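Long-range contact in putative oxidoreductase FAD-binding subunit (PDB 4ZOH), which probably serves as the FAD-carrying subunit of a molybdenum-dependent hydroxylase or dehydrogenase, passing electrons through its bound flavin: residues Val189-Leu197 and Leu267-Leu276. Sequence-based numbering, arbitrary orientation.
Sequences VGVALLLKL and LTKRAIITAL
Leu193 of strand 189-197 packs on Ala271, Ile272 and Ala275 of helix 267-276. With CG anti to the backbone N (chi1 -168°), its two methyls part to helix positions less than a turn from each other: CD1 comes 3.5 Å from CG1 of Ile272, the two side chains meeting at a slant, while CD2 lies 3.7 Å from CB of Ala275. Leu193 CB is 3.9 Å from Ala271 CB, and the short alanine side chain is consistent with the close backbone approach, 6.1 Å between the CA atoms of Leu193 and Ala271. Val191 divides its methyls likewise: CG2 is 3.6 Å from Leu267 CB, and CG1 lies 3.8 Å from Thr268 OG1, the side chains crossing at about a right angle. That meeting is van der Waals packing; the hydroxyl is hydrogen-bonded to Val264 O. An alanine in place of Val191 would probably open a gap beside Leu267 and Thr268, since both methyls making these contacts would be missing. Farther along, Leu195 and Leu276 meet almost perpendicularly, CD2 to CD2 at 4.0 Å. No hydrogen bond joins the segments; apolar packing holds them, with axes 8.2 Å apart at closest approach and inclined by 30°. This is a helix laid along an antiparallel sheet in the CO dehydrogenase flavoprotein C-terminal domain. Strand 189-198 runs between strands 173-179 and 201-210, and helix 233-243 flanks the helix through Ala243 on Thr268 and Ile236 on Ile272.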
ATOM      1  N   VAL B 189      -3.263 -32.112 -36.868  1.00 28.84           N
ATOM      2  CA  VAL B 189      -4.028 -32.650 -37.998  1.00 29.69           C
ATOM      3  C   VAL B 189      -5.494 -32.829 -37.531  1.00 26.80           C
ATOM      4  O   VAL B 189      -5.731 -33.300 -36.428  1.00 26.06           O
ATOM      5  CB  VAL B 189      -3.450 -34.008 -38.472  1.00 25.53           C
ATOM      6  CG1 VAL B 189      -4.338 -34.536 -39.591  1.00 24.90           C
ATOM      7  CG2 VAL B 189      -1.981 -33.875 -38.956  1.00 24.81           C
ATOM      8  N   GLY B 190      -6.454 -32.441 -38.343  1.00 29.31           N
ATOM      9  CA  GLY B 190      -7.844 -32.779 -38.039  1.00 27.43           C
ATOM     10  C   GLY B 190      -8.544 -33.504 -39.179  1.00 27.88           C
ATOM     11  O   GLY B 190      -8.471 -33.068 -40.324  1.00 23.99           O
ATOM     12  N   VAL B 191      -9.241 -34.604 -38.847  1.00 28.32           N
ATOM     13  CA  VAL B 191     -10.018 -35.366 -39.853  1.00 28.87           C
ATOM     14  C   VAL B 191     -11.475 -35.539 -39.386  1.00 29.63           C
ATOM     15  O   VAL B 191     -11.734 -36.103 -38.289  1.00 27.91           O
ATOM     16  CB  VAL B 191      -9.406 -36.747 -40.221  1.00 30.90           C
ATOM     17  CG1 VAL B 191     -10.192 -37.393 -41.396  1.00 32.15           C
ATOM     18  CG2 VAL B 191      -7.925 -36.650 -40.572  1.00 26.25           C
ATOM     19  N   ALA B 192     -12.382 -34.977 -40.189  1.00 26.66           N
ATOM     20  CA  ALA B 192     -13.815 -35.070 -39.956  1.00 31.08           C
ATOM     21  C   ALA B 192     -14.502 -36.023 -40.928  1.00 32.85           C
ATOM     22  O   ALA B 192     -14.436 -35.814 -42.148  1.00 35.46           O
ATOM     23  CB  ALA B 192     -14.496 -33.703 -40.049  1.00 27.26           C
ATOM     24  N   LEU B 193     -15.192 -37.014 -40.378  1.00 27.67           N
ATOM     25  CA  LEU B 193     -15.816 -38.019 -41.227  1.00 31.40           C
ATOM     26  C   LEU B 193     -17.340 -38.057 -41.023  1.00 31.73           C
ATOM     27  O   LEU B 193     -17.825 -38.025 -39.878  1.00 28.82           O
ATOM     28  CB  LEU B 193     -15.229 -39.411 -40.925  1.00 27.96           C
ATOM     29  CG  LEU B 193     -15.587 -40.525 -41.961  1.00 30.13           C
ATOM     30  CD1 LEU B 193     -14.393 -41.431 -42.215  1.00 28.36           C
ATOM     31  CD2 LEU B 193     -16.741 -41.356 -41.412  1.00 26.57           C
ATOM     32  N   LEU B 194     -18.047 -38.142 -42.147  1.00 32.48           N
ATOM     33  CA  LEU B 194     -19.460 -38.551 -42.180  1.00 35.66           C
ATOM     34  C   LEU B 194     -19.674 -39.690 -43.190  1.00 36.83           C
ATOM     35  O   LEU B 194     -19.181 -39.646 -44.328  1.00 32.44           O
ATOM     36  CB  LEU B 194     -20.333 -37.407 -42.606  1.00 30.76           C
ATOM     37  CG  LEU B 194     -20.877 -36.493 -41.516  1.00 29.99           C
ATOM     38  CD1 LEU B 194     -21.226 -35.196 -42.191  1.00 31.20           C
ATOM     39  CD2 LEU B 194     -22.102 -37.123 -40.864  1.00 29.89           C
ATOM     40  N   LEU B 195     -20.429 -40.696 -42.771  1.00 35.41           N
ATOM     41  CA  LEU B 195     -20.829 -41.761 -43.697  1.00 34.63           C
ATOM     42  C   LEU B 195     -22.154 -42.334 -43.267  1.00 35.07           C
ATOM     43  O   LEU B 195     -22.533 -42.294 -42.053  1.00 30.13           O
ATOM     44  CB  LEU B 195     -19.758 -42.873 -43.759  1.00 32.33           C
ATOM     45  CG  LEU B 195     -19.590 -43.798 -42.537  1.00 29.92           C
ATOM     46  CD1 LEU B 195     -20.682 -44.857 -42.517  1.00 31.96           C
ATOM     47  CD2 LEU B 195     -18.246 -44.521 -42.514  1.00 32.44           C
ATOM     48  N   LYS B 196     -22.817 -42.934 -44.261  1.00 34.00           N
ATOM     49  CA  LYS B 196     -24.081 -43.646 -44.044  1.00 33.64           C
ATOM     50  C   LYS B 196     -24.060 -44.987 -44.773  1.00 32.22           C
ATOM     51  O   LYS B 196     -23.627 -45.104 -45.948  1.00 28.89           O
ATOM     52  CB  LYS B 196     -25.255 -42.788 -44.500  1.00 32.44           C
ATOM     53  CG  LYS B 196     -26.661 -43.349 -44.230  1.00 39.66           C
ATOM     54  CD  LYS B 196     -27.617 -42.544 -45.119  1.00 42.02           C
ATOM     55  CE  LYS B 196     -29.086 -42.864 -44.899  1.00 47.83           C
ATOM     56  NZ  LYS B 196     -29.408 -42.845 -43.453  1.00 54.18           N
ATOM     57  N   LEU B 197     -24.541 -45.963 -44.041  1.00 32.76           N
ATOM     58  CA  LEU B 197     -24.572 -47.365 -44.438  1.00 37.25           C
ATOM     59  C   LEU B 197     -25.948 -47.696 -45.047  1.00 40.96           C
ATOM     60  O   LEU B 197     -27.004 -47.291 -44.493  1.00 38.74           O
ATOM     61  CB  LEU B 197     -24.305 -48.253 -43.202  1.00 31.43           C
ATOM     62  CG  LEU B 197     -22.828 -48.228 -42.690  1.00 29.48           C
ATOM     63  CD1 LEU B 197     -22.631 -49.307 -41.686  1.00 29.27           C
ATOM     64  CD2 LEU B 197     -21.809 -48.444 -43.787  1.00 31.46           C
ATOM     65  N   LEU B 267      -5.251 -40.823 -38.860  1.00 29.98           N
ATOM     66  CA  LEU B 267      -6.484 -40.217 -38.347  1.00 31.37           C
ATOM     67  C   LEU B 267      -7.719 -40.556 -39.185  1.00 29.69           C
ATOM     68  O   LEU B 267      -8.773 -40.733 -38.611  1.00 32.87           O
ATOM     69  CB  LEU B 267      -6.397 -38.694 -38.088  1.00 27.36           C
ATOM     70  CG  LEU B 267      -5.489 -37.963 -37.049  1.00 31.31           C
ATOM     71  CD1 LEU B 267      -6.077 -36.648 -36.484  1.00 24.95           C
ATOM     72  CD2 LEU B 267      -4.918 -38.827 -35.948  1.00 27.81           C
ATOM     73  N   THR B 268      -7.573 -40.609 -40.515  1.00 32.68           N
ATOM     74  CA  THR B 268      -8.600 -41.189 -41.405  1.00 30.19           C
ATOM     75  C   THR B 268      -8.937 -42.627 -40.965  1.00 32.98           C
ATOM     76  O   THR B 268     -10.090 -42.947 -40.746  1.00 29.74           O
ATOM     77  CB  THR B 268      -8.150 -41.152 -42.842  1.00 25.22           C
ATOM     78  OG1 THR B 268      -7.846 -39.798 -43.164  1.00 28.29           O
ATOM     79  CG2 THR B 268      -9.220 -41.591 -43.789  1.00 28.81           C
ATOM     80  N   LYS B 269      -7.928 -43.465 -40.730  1.00 32.01           N
ATOM     81  CA  LYS B 269      -8.261 -44.819 -40.266  1.00 35.58           C
ATOM     82  C   LYS B 269      -9.037 -44.781 -38.947  1.00 34.05           C
ATOM     83  O   LYS B 269     -10.030 -45.536 -38.794  1.00 32.43           O
ATOM     84  CB  LYS B 269      -7.014 -45.721 -40.175  1.00 34.90           C
ATOM     85  CG  LYS B 269      -7.312 -47.173 -39.933  1.00 36.16           C
ATOM     86  CD  LYS B 269      -6.018 -48.000 -39.920  1.00 37.78           C
ATOM     87  CE  LYS B 269      -6.290 -49.383 -39.341  1.00 40.61           C
ATOM     88  NZ  LYS B 269      -5.212 -50.355 -39.618  1.00 43.02           N
ATOM     89  N   ARG B 270      -8.560 -43.959 -37.979  1.00 31.60           N
ATOM     90  CA  ARG B 270      -9.235 -43.840 -36.641  1.00 29.27           C
ATOM     91  C   ARG B 270     -10.699 -43.360 -36.869  1.00 27.29           C
ATOM     92  O   ARG B 270     -11.612 -43.907 -36.308  1.00 28.26           O
ATOM     93  CB  ARG B 270      -8.502 -42.848 -35.747  1.00 29.91           C
ATOM     94  CG  ARG B 270      -7.233 -43.387 -35.115  1.00 31.16           C
ATOM     95  CD  ARG B 270      -6.415 -42.245 -34.516  1.00 32.84           C
ATOM     96  NE  ARG B 270      -5.427 -42.840 -33.621  1.00 37.26           N
ATOM     97  CZ  ARG B 270      -4.793 -42.238 -32.613  1.00 38.35           C
ATOM     98  NH1 ARG B 270      -5.014 -40.952 -32.302  1.00 39.68           N
ATOM     99  NH2 ARG B 270      -3.938 -42.958 -31.895  1.00 38.46           N
ATOM    100  N   ALA B 271     -10.887 -42.439 -37.809  1.00 27.29           N
ATOM    101  CA  ALA B 271     -12.213 -41.848 -38.114  1.00 30.57           C
ATOM    102  C   ALA B 271     -13.211 -42.883 -38.674  1.00 34.84           C
ATOM    103  O   ALA B 271     -14.321 -43.041 -38.112  1.00 35.08           O
ATOM    104  CB  ALA B 271     -12.047 -40.679 -39.050  1.00 30.96           C
ATOM    105  N   ILE B 272     -12.797 -43.626 -39.717  1.00 33.51           N
ATOM    106  CA  ILE B 272     -13.629 -44.691 -40.302  1.00 31.20           C
ATOM    107  C   ILE B 272     -14.012 -45.677 -39.191  1.00 29.42           C
ATOM    108  O   ILE B 272     -15.198 -45.914 -38.932  1.00 29.72           O
ATOM    109  CB  ILE B 272     -12.881 -45.377 -41.478  1.00 31.72           C
ATOM    110  CG1 ILE B 272     -12.409 -44.362 -42.473  1.00 26.92           C
ATOM    111  CG2 ILE B 272     -13.751 -46.354 -42.236  1.00 32.48           C
ATOM    112  CD1 ILE B 272     -11.356 -44.916 -43.401  1.00 32.23           C
ATOM    113  N   ILE B 273     -13.016 -46.178 -38.470  1.00 29.59           N
ATOM    114  CA  ILE B 273     -13.260 -47.208 -37.449  1.00 32.17           C
ATOM    115  C   ILE B 273     -14.115 -46.721 -36.277  1.00 35.76           C
ATOM    116  O   ILE B 273     -14.950 -47.479 -35.739  1.00 32.99           O
ATOM    117  CB  ILE B 273     -11.962 -47.874 -36.942  1.00 32.26           C
ATOM    118  CG1 ILE B 273     -11.332 -48.789 -38.041  1.00 35.85           C
ATOM    119  CG2 ILE B 273     -12.165 -48.653 -35.633  1.00 32.95           C
ATOM    120  CD1 ILE B 273      -9.923 -49.297 -37.686  1.00 33.04           C
ATOM    121  N   THR B 274     -13.879 -45.481 -35.855  1.00 34.56           N
ATOM    122  CA  THR B 274     -14.696 -44.902 -34.800  1.00 34.78           C
ATOM    123  C   THR B 274     -16.144 -44.713 -35.283  1.00 28.47           C
ATOM    124  O   THR B 274     -17.038 -45.187 -34.625  1.00 30.63           O
ATOM    125  CB  THR B 274     -14.091 -43.578 -34.300  1.00 38.95           C
ATOM    126  OG1 THR B 274     -12.842 -43.877 -33.686  1.00 32.75           O
ATOM    127  CG2 THR B 274     -15.051 -42.866 -33.262  1.00 37.07           C
ATOM    128  N   ALA B 275     -16.352 -44.089 -36.443  1.00 27.32           N
ATOM    129  CA  ALA B 275     -17.712 -43.852 -36.968  1.00 28.30           C
ATOM    130  C   ALA B 275     -18.403 -45.206 -37.125  1.00 34.15           C
ATOM    131  O   ALA B 275     -19.504 -45.376 -36.600  1.00 35.11           O
ATOM    132  CB  ALA B 275     -17.679 -43.125 -38.281  1.00 25.87           C
ATOM    133  N   LEU B 276     -17.718 -46.198 -37.739  1.00 35.91           N
ATOM    134  CA  LEU B 276     -18.317 -47.551 -37.897  1.00 41.15           C
ATOM    135  C   LEU B 276     -18.677 -48.222 -36.582  1.00 40.10           C
ATOM    136  O   LEU B 276     -19.597 -48.986 -36.523  1.00 49.23           O
ATOM    137  CB  LEU B 276     -17.401 -48.495 -38.659  1.00 35.55           C
ATOM    138  CG  LEU B 276     -17.301 -48.056 -40.105  1.00 35.67           C
ATOM    139  CD1 LEU B 276     -16.336 -49.011 -40.778  1.00 34.30           C
ATOM    140  CD2 LEU B 276     -18.677 -48.063 -40.755  1.00 34.62           C
TER